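Long-range contacts in BfpC (Escherichia coli, PDB 3VHJ), which is a membrane protein essential for type IV pilus biogenesis, the chain here being its cytoplasmic N-terminal domain: residues N4-A9 with D110-S115; V18-G23 with I65-G70; L74-D79 with K157-K162; C86-A91 with D118-F123. The protein carries 1 engineered substitution. All blocks are in the same frame, centred on the assembly; numbering follows the deposited sequence.

Contact 1: N4-A9 with D110-S115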
loop_
_atom_site.group_PDB
_atom_site.type_symbol
_atom_site.label_atom_id
_atom_site.label_comp_id
_atom_site.label_asym_id
_atom_site.label_seq_id
_atom_site.Cartn_x
_atom_site.Cartn_y
_atom_site.Cartn_z
ATOM N N ASN A 4 15.754 3.462 8.706
ATOM C CA ASN A 4 16.050 2.736 7.475
ATOM C C ASN A 4 15.203 3.325 6.347
ATOM O O ASN A 4 14.480 4.301 6.556
ATOM C CB ASN A 4 15.763 1.232 7.639
ATOM C CG ASN A 4 14.299 0.928 7.937
ATOM O OD1 ASN A 4 13.404 1.288 7.175
ATOM N ND2 ASN A 4 14.057 0.243 9.045
ATOM N N ASN A 5 15.291 2.753 5.152
ATOM C CA ASN A 5 14.510 3.286 4.043
ATOM C C ASN A 5 13.528 2.275 3.472
ATOM O O ASN A 5 13.203 2.305 2.286
ATOM C CB ASN A 5 15.438 3.830 2.944
ATOM C CG ASN A 5 16.349 2.766 2.346
ATOM O OD1 ASN A 5 17.250 3.081 1.562
ATOM N ND2 ASN A 5 16.119 1.511 2.703
ATOM N N LEU A 6 13.041 1.391 4.337
ATOM C CA LEU A 6 12.087 0.358 3.941
ATOM C C LEU A 6 10.785 0.938 3.404
ATOM O O LEU A 6 10.072 0.279 2.648
ATOM C CB LEU A 6 11.755 -0.534 5.138
ATOM C CG LEU A 6 12.437 -1.891 5.294
ATOM C CD1 LEU A 6 12.150 -2.440 6.690
ATOM C CD2 LEU A 6 11.926 -2.850 4.222
ATOM N N GLY A 7 10.473 2.166 3.802
ATOM C CA GLY A 7 9.234 2.781 3.366
ATOM C C GLY A 7 9.244 3.517 2.039
ATOM O O GLY A 7 8.243 4.140 1.679
ATOM N N VAL A 8 10.348 3.463 1.302
ATOM C CA VAL A 8 10.401 4.162 0.022
ATOM C C VAL A 8 10.756 3.231 -1.127
ATOM O O VAL A 8 11.843 2.662 -1.170
ATOM C CB VAL A 8 11.416 5.331 0.064
ATOM C CG1 VAL A 8 11.437 6.062 -1.269
ATOM C CG2 VAL A 8 11.041 6.297 1.175
ATOM N N ALA A 9 9.834 3.088 -2.071
ATOM C CA ALA A 9 10.074 2.219 -3.209
ATOM C C ALA A 9 10.367 3.024 -4.461
ATOM O O ALA A 9 9.914 4.159 -4.603
ATOM C CB ALA A 9 8.861 1.318 -3.439
ATOM N N ASP A 110 -0.279 -3.248 2.369
ATOM C CA ASP A 110 0.725 -2.351 1.816
ATOM C C ASP A 110 1.960 -2.635 2.658
ATOM O O ASP A 110 2.194 -1.981 3.668
ATOM C CB ASP A 110 0.313 -0.885 1.952
ATOM C CG ASP A 110 1.408 0.066 1.503
ATOM O OD1 ASP A 110 2.423 -0.421 0.950
ATOM O OD2 ASP A 110 1.262 1.296 1.696
ATOM N N LYS A 111 2.740 -3.625 2.241
ATOM C CA LYS A 111 3.934 -4.019 2.983
ATOM C C LYS A 111 5.163 -4.059 2.098
ATOM O O LYS A 111 5.075 -4.392 0.921
ATOM C CB LYS A 111 3.722 -5.405 3.597
ATOM C CG LYS A 111 2.544 -5.484 4.536
ATOM C CD LYS A 111 2.915 -5.066 5.950
ATOM C CE LYS A 111 3.829 -6.094 6.594
ATOM N NZ LYS A 111 4.082 -5.798 8.034
ATOM N N SER A 112 6.307 -3.702 2.673
ATOM C CA SER A 112 7.568 -3.729 1.950
ATOM C C SER A 112 8.521 -4.606 2.757
ATOM O O SER A 112 8.383 -4.713 3.977
ATOM C CB SER A 112 8.141 -2.317 1.809
ATOM O OG SER A 112 8.447 -1.766 3.073
ATOM N N PHE A 113 9.465 -5.246 2.075
ATOM C CA PHE A 113 10.438 -6.117 2.734
ATOM C C PHE A 113 11.768 -6.009 2.010
ATOM O O PHE A 113 11.800 -5.837 0.797
ATOM C CB PHE A 113 10.008 -7.590 2.663
ATOM C CG PHE A 113 8.602 -7.843 3.104
ATOM C CD1 PHE A 113 7.531 -7.550 2.266
ATOM C CD2 PHE A 113 8.347 -8.376 4.363
ATOM C CE1 PHE A 113 6.223 -7.787 2.678
ATOM C CE2 PHE A 113 7.043 -8.615 4.781
ATOM C CZ PHE A 113 5.982 -8.320 3.938
ATOM N N HIS A 114 12.869 -6.110 2.740
ATOM C CA HIS A 114 14.161 -6.063 2.070
ATOM C C HIS A 114 14.509 -7.471 1.606
ATOM O O HIS A 114 15.378 -7.661 0.754
ATOM C CB HIS A 114 15.243 -5.508 3.000
ATOM C CG HIS A 114 15.196 -4.018 3.145
ATOM N ND1 HIS A 114 15.041 -3.174 2.065
ATOM C CD2 HIS A 114 15.268 -3.223 4.238
ATOM C CE1 HIS A 114 15.016 -1.922 2.488
ATOM N NE2 HIS A 114 15.152 -1.924 3.802
ATOM N N SER A 115 13.793 -8.450 2.153
ATOM C CA SER A 115 14.003 -9.858 1.819
ATOM C C SER A 115 12.861 -10.464 1.014
ATOM O O SER A 115 11.692 -10.354 1.389
ATOM C CB SER A 115 14.195 -10.674 3.099
ATOM O OG SER A 115 13.978 -12.051 2.855
HETATM O O HOH W 1 17.304 0.403 4.851
#

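Contact 2: V18-G23 with I65-G70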
loop_
_atom_site.group_PDB
_atom_site.type_symbol
_atom_site.label_atom_id
_atom_site.label_comp_id
_atom_site.label_asym_id
_atom_site.label_seq_id
_atom_site.Cartn_x
_atom_site.Cartn_y
_atom_site.Cartn_z
ATOM N N VAL A 18 5.787 3.481 0.648
ATOM C CA VAL A 18 5.137 2.182 0.779
ATOM C C VAL A 18 5.197 1.747 2.245
ATOM O O VAL A 18 5.871 2.377 3.060
ATOM C CB VAL A 18 5.827 1.097 -0.111
ATOM C CG1 VAL A 18 5.682 1.463 -1.580
ATOM C CG2 VAL A 18 7.303 0.975 0.251
ATOM N N ASN A 19 4.490 0.671 2.573
ATOM C CA ASN A 19 4.450 0.155 3.939
ATOM C C ASN A 19 3.811 1.153 4.896
ATOM O O ASN A 19 4.277 1.344 6.018
ATOM C CB ASN A 19 5.854 -0.188 4.440
ATOM C CG ASN A 19 5.828 -1.129 5.627
ATOM O OD1 ASN A 19 5.574 -2.320 5.479
ATOM N ND2 ASN A 19 6.079 -0.594 6.815
ATOM N N LEU A 20 2.744 1.799 4.445
ATOM C CA LEU A 20 2.027 2.751 5.282
ATOM C C LEU A 20 0.959 1.991 6.059
ATOM O O LEU A 20 0.609 0.869 5.704
ATOM C CB LEU A 20 1.352 3.813 4.413
ATOM C CG LEU A 20 2.286 4.730 3.621
ATOM C CD1 LEU A 20 1.578 5.217 2.381
ATOM C CD2 LEU A 20 2.718 5.894 4.493
ATOM N N LEU A 21 0.459 2.591 7.131
ATOM C CA LEU A 21 -0.599 1.971 7.917
ATOM C C LEU A 21 -1.900 2.536 7.373
ATOM O O LEU A 21 -2.175 3.718 7.543
ATOM C CB LEU A 21 -0.469 2.344 9.393
ATOM C CG LEU A 21 -1.563 1.824 10.336
ATOM C CD1 LEU A 21 -1.571 0.303 10.333
ATOM C CD2 LEU A 21 -1.305 2.347 11.741
ATOM N N TRP A 22 -2.694 1.691 6.722
ATOM C CA TRP A 22 -3.950 2.127 6.138
ATOM C C TRP A 22 -5.151 1.790 6.995
ATOM O O TRP A 22 -5.197 0.748 7.643
ATOM C CB TRP A 22 -4.147 1.502 4.755
ATOM C CG TRP A 22 -3.158 1.965 3.734
ATOM C CD1 TRP A 22 -1.899 1.474 3.523
ATOM C CD2 TRP A 22 -3.336 3.027 2.798
ATOM N NE1 TRP A 22 -1.283 2.166 2.510
ATOM C CE2 TRP A 22 -2.146 3.126 2.045
ATOM C CE3 TRP A 22 -4.392 3.907 2.519
ATOM C CZ2 TRP A 22 -1.978 4.075 1.031
ATOM C CZ3 TRP A 22 -4.226 4.850 1.515
ATOM C CH2 TRP A 22 -3.026 4.926 0.781
ATOM N N GLY A 23 -6.136 2.677 6.967
ATOM C CA GLY A 23 -7.341 2.453 7.734
ATOM C C GLY A 23 -8.497 3.285 7.219
ATOM O O GLY A 23 -8.329 4.183 6.392
ATOM N N ILE A 65 11.095 4.646 8.929
ATOM C CA ILE A 65 11.446 3.847 7.770
ATOM C C ILE A 65 11.574 4.716 6.516
ATOM O O ILE A 65 11.448 4.230 5.395
ATOM C CB ILE A 65 10.441 2.679 7.534
ATOM C CG1 ILE A 65 9.052 3.214 7.190
ATOM C CG2 ILE A 65 10.359 1.803 8.793
ATOM C CD1 ILE A 65 8.064 2.111 6.844
ATOM N N GLY A 66 11.821 6.011 6.721
ATOM C CA GLY A 66 12.035 6.913 5.601
ATOM C C GLY A 66 10.896 7.771 5.091
ATOM O O GLY A 66 11.096 8.564 4.172
ATOM N N HIS A 67 9.708 7.627 5.664
ATOM C CA HIS A 67 8.571 8.427 5.209
ATOM C C HIS A 67 8.781 9.903 5.504
ATOM O O HIS A 67 9.291 10.263 6.554
ATOM C CB HIS A 67 7.284 7.922 5.861
ATOM C CG HIS A 67 6.860 6.576 5.362
ATOM N ND1 HIS A 67 6.038 5.738 6.081
ATOM C CD2 HIS A 67 7.132 5.934 4.202
ATOM C CE1 HIS A 67 5.821 4.636 5.386
ATOM N NE2 HIS A 67 6.473 4.729 4.240
ATOM N N LYS A 68 8.393 10.752 4.559
ATOM C CA LYS A 68 8.551 12.194 4.709
ATOM C C LYS A 68 7.430 12.907 3.966
ATOM O O LYS A 68 6.861 12.367 3.018
ATOM C CB LYS A 68 9.899 12.650 4.136
ATOM C CG LYS A 68 11.118 12.301 4.985
ATOM C CD LYS A 68 12.426 12.557 4.226
ATOM C CE LYS A 68 12.574 14.010 3.779
ATOM N NZ LYS A 68 12.797 14.946 4.915
ATOM N N ARG A 69 7.117 14.121 4.409
ATOM C CA ARG A 69 6.082 14.921 3.773
ATOM C C ARG A 69 6.412 15.049 2.285
ATOM O O ARG A 69 7.579 15.143 1.908
ATOM C CB ARG A 69 6.033 16.316 4.414
ATOM C CG ARG A 69 4.943 17.211 3.858
ATOM C CD ARG A 69 5.060 18.654 4.351
ATOM N NE ARG A 69 4.107 19.528 3.660
ATOM C CZ ARG A 69 2.790 19.527 3.863
ATOM N NH1 ARG A 69 2.246 18.702 4.746
ATOM N NH2 ARG A 69 2.012 20.344 3.170
ATOM N N GLY A 70 5.386 15.035 1.440
ATOM C CA GLY A 70 5.605 15.182 0.013
ATOM C C GLY A 70 5.751 13.912 -0.806
ATOM O O GLY A 70 5.699 13.967 -2.033
#

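Contact 3: L74-D79 with K157-K162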
loop_
_atom_site.group_PDB
_atom_site.type_symbol
_atom_site.label_atom_id
_atom_site.label_comp_id
_atom_site.label_asym_id
_atom_site.label_seq_id
_atom_site.Cartn_x
_atom_site.Cartn_y
_atom_site.Cartn_z
ATOM N N LEU A 74 2.283 4.897 -2.881
ATOM C CA LEU A 74 2.092 3.984 -3.993
ATOM C C LEU A 74 0.645 3.542 -4.171
ATOM O O LEU A 74 0.089 3.653 -5.262
ATOM C CB LEU A 74 2.977 2.746 -3.821
ATOM C CG LEU A 74 2.773 1.677 -4.899
ATOM C CD1 LEU A 74 3.140 2.258 -6.259
ATOM C CD2 LEU A 74 3.614 0.451 -4.586
ATOM N N LEU A 75 0.032 3.050 -3.101
ATOM C CA LEU A 75 -1.336 2.569 -3.204
ATOM C C LEU A 75 -2.334 3.603 -3.704
ATOM O O LEU A 75 -3.303 3.247 -4.372
ATOM C CB LEU A 75 -1.794 1.971 -1.870
ATOM C CG LEU A 75 -1.480 0.474 -1.692
ATOM C CD1 LEU A 75 -2.352 -0.347 -2.650
ATOM C CD2 LEU A 75 0.002 0.204 -1.967
ATOM N N SER A 76 -2.109 4.876 -3.399
ATOM C CA SER A 76 -3.029 5.913 -3.865
ATOM C C SER A 76 -2.862 6.129 -5.366
ATOM O O SER A 76 -3.798 6.550 -6.051
ATOM C CB SER A 76 -2.772 7.239 -3.148
ATOM O OG SER A 76 -1.563 7.845 -3.586
ATOM N N ALA A 77 -1.666 5.833 -5.864
ATOM C CA ALA A 77 -1.339 6.011 -7.274
ATOM C C ALA A 77 -1.782 4.865 -8.174
ATOM O O ALA A 77 -1.793 5.013 -9.395
ATOM C CB ALA A 77 0.168 6.240 -7.436
ATOM N N ILE A 78 -2.135 3.726 -7.583
ATOM C CA ILE A 78 -2.581 2.582 -8.369
ATOM C C ILE A 78 -4.068 2.739 -8.632
ATOM O O ILE A 78 -4.875 2.811 -7.703
ATOM C CB ILE A 78 -2.315 1.247 -7.639
ATOM C CG1 ILE A 78 -0.806 1.058 -7.455
ATOM C CG2 ILE A 78 -2.890 0.079 -8.451
ATOM C CD1 ILE A 78 -0.418 -0.245 -6.764
ATOM N N ASP A 79 -4.424 2.808 -9.907
ATOM C CA ASP A 79 -5.811 2.990 -10.297
ATOM C C ASP A 79 -6.699 1.874 -9.784
ATOM O O ASP A 79 -6.272 0.724 -9.668
ATOM C CB ASP A 79 -5.915 3.074 -11.827
ATOM C CG ASP A 79 -7.235 3.670 -12.297
ATOM O OD1 ASP A 79 -7.993 4.214 -11.462
ATOM O OD2 ASP A 79 -7.507 3.609 -13.515
ATOM N N LYS A 157 -2.742 10.014 -10.705
ATOM C CA LYS A 157 -1.965 10.920 -9.877
ATOM C C LYS A 157 -2.222 10.510 -8.433
ATOM O O LYS A 157 -3.370 10.477 -7.981
ATOM C CB LYS A 157 -2.402 12.369 -10.100
ATOM C CG LYS A 157 -1.542 13.388 -9.359
ATOM C CD LYS A 157 -1.975 14.809 -9.683
ATOM C CE LYS A 157 -1.135 15.831 -8.932
ATOM N NZ LYS A 157 0.315 15.709 -9.255
ATOM N N GLY A 158 -1.156 10.172 -7.717
ATOM C CA GLY A 158 -1.309 9.760 -6.336
ATOM C C GLY A 158 -1.458 10.933 -5.390
ATOM O O GLY A 158 -1.429 12.090 -5.807
ATOM N N LYS A 159 -1.625 10.627 -4.108
ATOM C CA LYS A 159 -1.769 11.646 -3.081
ATOM C C LYS A 159 -0.483 11.632 -2.262
ATOM O O LYS A 159 0.049 10.567 -1.941
ATOM C CB LYS A 159 -2.965 11.333 -2.179
ATOM C CG LYS A 159 -4.305 11.215 -2.906
ATOM C CD LYS A 159 -4.761 12.550 -3.480
ATOM C CE LYS A 159 -5.023 13.578 -2.380
ATOM N NZ LYS A 159 -6.101 13.143 -1.445
ATOM N N LYS A 160 0.016 12.814 -1.930
ATOM C CA LYS A 160 1.250 12.927 -1.169
ATOM C C LYS A 160 1.038 12.940 0.338
ATOM O O LYS A 160 -0.018 13.345 0.833
ATOM C CB LYS A 160 1.993 14.202 -1.571
ATOM C CG LYS A 160 2.437 14.259 -3.023
ATOM C CD LYS A 160 3.114 15.595 -3.310
ATOM C CE LYS A 160 3.693 15.644 -4.713
ATOM N NZ LYS A 160 2.635 15.463 -5.740
ATOM N N LEU A 161 2.053 12.496 1.069
ATOM C CA LEU A 161 1.985 12.500 2.521
ATOM C C LEU A 161 2.001 13.956 2.980
ATOM O O LEU A 161 2.764 14.769 2.456
ATOM C CB LEU A 161 3.189 11.766 3.120
ATOM C CG LEU A 161 3.215 10.244 2.947
ATOM C CD1 LEU A 161 4.469 9.659 3.603
ATOM C CD2 LEU A 161 1.973 9.652 3.584
ATOM N N LYS A 162 1.139 14.282 3.935
ATOM C CA LYS A 162 1.068 15.630 4.486
ATOM C C LYS A 162 1.559 15.504 5.920
ATOM O O LYS A 162 1.581 14.406 6.471
ATOM C CB LYS A 162 -0.374 16.149 4.447
ATOM C CG LYS A 162 -0.949 16.228 3.032
ATOM C CD LYS A 162 -2.435 16.560 3.011
ATOM C CE LYS A 162 -2.708 18.033 3.301
ATOM N NZ LYS A 162 -2.323 18.433 4.680
HETATM O O HOH W 2 -4.379 9.180 -5.683
#

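Contact 4: C86-A91 with D118-F123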
loop_
_atom_site.group_PDB
_atom_site.type_symbol
_atom_site.label_atom_id
_atom_site.label_comp_id
_atom_site.label_asym_id
_atom_site.label_seq_id
_atom_site.Cartn_x
_atom_site.Cartn_y
_atom_site.Cartn_z
ATOM N N CYS A 86 -4.311 -8.212 -5.634
ATOM C CA CYS A 86 -3.234 -8.327 -4.668
ATOM C C CYS A 86 -2.029 -8.806 -5.460
ATOM O O CYS A 86 -2.164 -9.240 -6.603
ATOM C CB CYS A 86 -3.578 -9.336 -3.569
ATOM S SG CYS A 86 -3.182 -11.050 -3.968
ATOM N N GLY A 87 -0.848 -8.714 -4.869
ATOM C CA GLY A 87 0.325 -9.173 -5.583
ATOM C C GLY A 87 1.627 -8.994 -4.840
ATOM O O GLY A 87 1.723 -8.201 -3.901
ATOM N N LEU A 88 2.617 -9.771 -5.268
ATOM C CA LEU A 88 3.969 -9.739 -4.732
ATOM C C LEU A 88 4.755 -9.113 -5.884
ATOM O O LEU A 88 4.749 -9.638 -7.000
ATOM C CB LEU A 88 4.458 -11.163 -4.465
ATOM C CG LEU A 88 5.932 -11.373 -4.115
ATOM C CD1 LEU A 88 6.278 -10.672 -2.813
ATOM C CD2 LEU A 88 6.200 -12.873 -4.005
ATOM N N PHE A 89 5.416 -7.991 -5.620
ATOM C CA PHE A 89 6.150 -7.282 -6.664
ATOM C C PHE A 89 7.525 -6.803 -6.233
ATOM O O PHE A 89 7.698 -6.304 -5.127
ATOM C CB PHE A 89 5.395 -6.020 -7.091
ATOM C CG PHE A 89 4.013 -6.257 -7.619
ATOM C CD1 PHE A 89 3.808 -6.546 -8.962
ATOM C CD2 PHE A 89 2.907 -6.101 -6.788
ATOM C CE1 PHE A 89 2.520 -6.664 -9.475
ATOM C CE2 PHE A 89 1.617 -6.219 -7.292
ATOM C CZ PHE A 89 1.423 -6.498 -8.634
ATOM N N PRO A 90 8.522 -6.928 -7.119
ATOM C CA PRO A 90 9.873 -6.469 -6.791
ATOM C C PRO A 90 9.916 -5.002 -7.221
ATOM O O PRO A 90 9.463 -4.677 -8.319
ATOM C CB PRO A 90 10.778 -7.312 -7.697
ATOM C CG PRO A 90 9.850 -8.329 -8.360
ATOM C CD PRO A 90 8.513 -7.678 -8.384
ATOM N N ALA A 91 10.423 -4.116 -6.369
ATOM C CA ALA A 91 10.544 -2.708 -6.747
ATOM C C ALA A 91 11.908 -2.615 -7.428
ATOM O O ALA A 91 12.627 -3.613 -7.500
ATOM C CB ALA A 91 10.501 -1.808 -5.517
ATOM N N ASP A 118 10.960 -13.259 2.999
ATOM C CA ASP A 118 10.008 -12.717 3.967
ATOM C C ASP A 118 8.750 -12.217 3.255
ATOM O O ASP A 118 7.640 -12.376 3.758
ATOM C CB ASP A 118 10.647 -11.562 4.743
ATOM C CG ASP A 118 11.807 -12.014 5.603
ATOM O OD1 ASP A 118 12.499 -11.146 6.175
ATOM O OD2 ASP A 118 12.024 -13.239 5.711
ATOM N N ALA A 119 8.941 -11.603 2.091
ATOM C CA ALA A 119 7.837 -11.075 1.297
ATOM C C ALA A 119 6.981 -12.219 0.767
ATOM O O ALA A 119 5.753 -12.166 0.819
ATOM C CB ALA A 119 8.381 -10.249 0.139
ATOM N N LYS A 120 7.640 -13.255 0.255
ATOM C CA LYS A 120 6.936 -14.418 -0.268
ATOM C C LYS A 120 6.140 -15.076 0.860
ATOM O O LYS A 120 4.973 -15.428 0.687
ATOM C CB LYS A 120 7.941 -15.416 -0.868
ATOM C CG LYS A 120 7.305 -16.542 -1.682
ATOM C CD LYS A 120 8.358 -17.453 -2.313
ATOM C CE LYS A 120 7.703 -18.598 -3.088
ATOM N NZ LYS A 120 8.694 -19.474 -3.785
ATOM N N LYS A 121 6.769 -15.221 2.022
ATOM C CA LYS A 121 6.112 -15.836 3.170
ATOM C C LYS A 121 4.888 -15.041 3.637
ATOM O O LYS A 121 3.860 -15.624 3.986
ATOM C CB LYS A 121 7.107 -15.991 4.328
ATOM C CG LYS A 121 6.519 -16.619 5.588
ATOM C CD LYS A 121 7.585 -16.829 6.657
ATOM C CE LYS A 121 6.988 -17.393 7.938
ATOM N NZ LYS A 121 6.211 -18.644 7.696
ATOM N N PHE A 122 4.995 -13.715 3.643
ATOM C CA PHE A 122 3.875 -12.877 4.069
ATOM C C PHE A 122 2.733 -13.018 3.066
ATOM O O PHE A 122 1.567 -13.145 3.438
ATOM C CB PHE A 122 4.300 -11.411 4.146
ATOM C CG PHE A 122 3.231 -10.507 4.680
ATOM C CD1 PHE A 122 3.011 -10.403 6.049
ATOM C CD2 PHE A 122 2.420 -9.784 3.813
ATOM C CE1 PHE A 122 1.992 -9.588 6.550
ATOM C CE2 PHE A 122 1.398 -8.967 4.301
ATOM C CZ PHE A 122 1.185 -8.870 5.674
ATOM N N PHE A 123 3.096 -12.991 1.790
ATOM C CA PHE A 123 2.155 -13.114 0.689
ATOM C C PHE A 123 1.319 -14.387 0.810
ATOM O O PHE A 123 0.086 -14.345 0.766
ATOM C CB PHE A 123 2.943 -13.122 -0.621
ATOM C CG PHE A 123 2.098 -13.282 -1.851
ATOM C CD1 PHE A 123 1.172 -12.305 -2.213
ATOM C CD2 PHE A 123 2.271 -14.385 -2.682
ATOM C CE1 PHE A 123 0.436 -12.422 -3.384
ATOM C CE2 PHE A 123 1.538 -14.513 -3.860
ATOM C CZ PHE A 123 0.619 -13.527 -4.213
#

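Contact 1: N4-A9 with D110-S115
Leu6 carries most of this contact, lying between the imidazole of His114 and the hydroxyl of Ser112. Its CD2 methyl sits almost centrally over one face of the His114 ring, 3.4 Å from the centroid and 13° off the normal, a well-formed CH-pi contact. Leu6 CG is pressed closer still, to 3.1 Å from His114 NE2, and chi1 of -100° departs from a staggered position, so the packing here looks slightly strained. Beside this CH-pi contact, Ser112 OG, held between its own backbone N and carbonyl carbon, donates to Leu6 O at 2.6 Å; the hydroxyl approaches from above the carbonyl plane. The peptide bearing that oxygen belongs to a type I turn running from Asn5 to Val8, overlapped at its start by an Asx turn in which Asn4 OD1 accepts from Leu6 N at 2.9 Å.

The solvent side is looser. Asn5 ND2 lies at the edge of the exposed imidazole, 3.6 Å from His114 CE1, with the amide and ring planes 56° apart. A water there accepts from Asn5 N and, weakly, from His114 NE2.

Leu95 touches both Leu6 and His114, while the backbone of Gly7 is hydrogen-bonded to Val18 and Ile65. The contact thus brings the turn leading into strand 8-11 against the end of strand 107-113, whose Phe113 packs on helix 116-127.

Contact 2: V18-G23 with I65-G70
Ile65 opens the second segment by extending its CD1 methyl to Asn19, meeting ND2 at 3.4 Å; the two side chains cross at about a right angle. Gly66 follows with backbone angles of 98° and -3°, at which a beta carbon would be jammed against the preceding carbonyl oxygen, so this tight bend illustrates a structural demand for glycine. The bend delivers His67, the centre of the contact. With CG beside its backbone N, the ring reaches inward and NE2 donates to Val18 O at 2.7 Å, in both the ring plane and the carbonyl plane. Since ND1 is hydrogen-bonded to Asp62 N, the imidazole has a partner at each nitrogen, consistent with a neutral ring protonated on NE2. Its faces are sandwiched: Leu20 CD2 lies 3.4 Å above one, offset toward the rim near CE1, and Ile65 CG1 lies 4.0 Å above the opposite one. Beyond the histidine the segment leaves its partner, and Gly70 pairs with Leu161.

Leu161 also packs on both Leu20 and His67. Downstream, strand 21-23 pairs with strand 55-60, while Asp110 and Ser112 of strand 107-113 bind the backbone and side chain at Asn19, so the contact fastens the loop before strand 72-73 to a junction between sheets.

Contact 3: L74-D79 with K157-K162
A short, weakly bonded helical turn, 74-77, follows directly on strand 72-73 and is flanked by an extended segment that leads into strand 162-163; the pairing is a compact example of one serine hydroxyl joining a turn to a neighbouring chain segment. Direct hydrogen bonding comes first. Lys159 N donates to Ser76 OG at 2.8 Å, nearly straight with an N-H...O angle of 171°. The hydroxyl is set for this by chi1 of 72°, which places OG between the backbone N and the carbonyl carbon, and the same oxygen is hydrogen-bonded to Thr73 O, so the hydroxyl links the end of strand 72-73 to segment 157-162. An alanine in place of Ser76 would take away the oxygen that meets Lys159 N and Thr73 O, and would probably loosen the hold of the extended segment on the turn. Backbone pairs continue the join on either side, Ala77 with Ile156 and Lys159 with Thr73.

Packing is close because one partner is a glycine. The Gly158 and Ala77 CA atoms are 3.9 Å apart, and Ala77 CB rests 4.0 Å from Gly158 CA. A beta carbon on Gly158 would fall 2.9 Å from Ser76 OG, a clash. The Lys159 side chain, by contrast, bends at three successive torsions and leads away along strand 46-52, where NZ bonds to Val49 O.

The third kind of interaction is solvent-mediated. Where the facing carbonyls Ser76 O and Lys157 O stand 4.4 Å apart, a water bridges them, donating to Ser76 O at 2.7 Å and to Lys157 O at 2.8 Å.

Contact 4: C86-A91 with D118-F123
Strand 86-90 and helix 118-123 run antiparallel, their axes 177° apart in direction and 9.1 Å apart at closest approach, with Leu88 and Phe123 facing each other. Phe123 provides the broad surface. Its CG is anti to the backbone N, chi1 178°, which carries the ring from the helix toward the strand and offers one face to Leu88. The CB of Leu88 lies over the middle of that face, 4.1 Å from the centroid and 9° off the normal, a CH-pi contact made by the root of the side chain and not its tip. The branched end of Leu88 instead goes on along the helix, with CD1 against Ala119 CB at 3.6 Å and CD2 beside Lys120 CA.

Helix 116-127 belongs to a beta-alpha-beta crossover between the parallel strands 107-113 and 135-137, passing over the two strands that lie between them. The sheet order, 107-113, 96-101, 85-90, 135-137, is consistent with a ribonuclease H-like topology, as in actin-like proteins.

At the rim of the ring, Phe123 CE1 meets Cys86 SG at 3.9 Å, in an oblique sulfur-aromatic contact. An alanine at Phe123 would remove the ring that covers Leu88 CB and touches Cys86 SG, and would probably loosen the packing of the helix on the sheet. Gly87 lies between Cys86 and Leu88, its carbonyl carbon 3.9 Å from Phe123 CE1. A beta carbon on Gly87 would point to the opposite side of the strand, where it would come to 2.6 Å from Phe89 CE2.

In the fold
From the N terminus, contact 1 opens first at 4-9, followed by contact 2 at 18-23, which closes at 65-70 while contact 1 is still open; contact 2 is therefore enclosed by contact 1. The two share the backbone around Gly7. Contact 3 opens next at 74-79 and contact 4 at 86-91, before 110-115 completes contact 1, so contact 1 crosses both. Contact 4 closes at 118-123, well within the long loop that contact 3 closes at 157-162. Contacts 1 and 4 share the sheet under helix 116-127, whereas contacts 2 and 3, in series, touch where the loop 65-70 meets the C-terminal segment and draw that segment onto the N-terminal sheets.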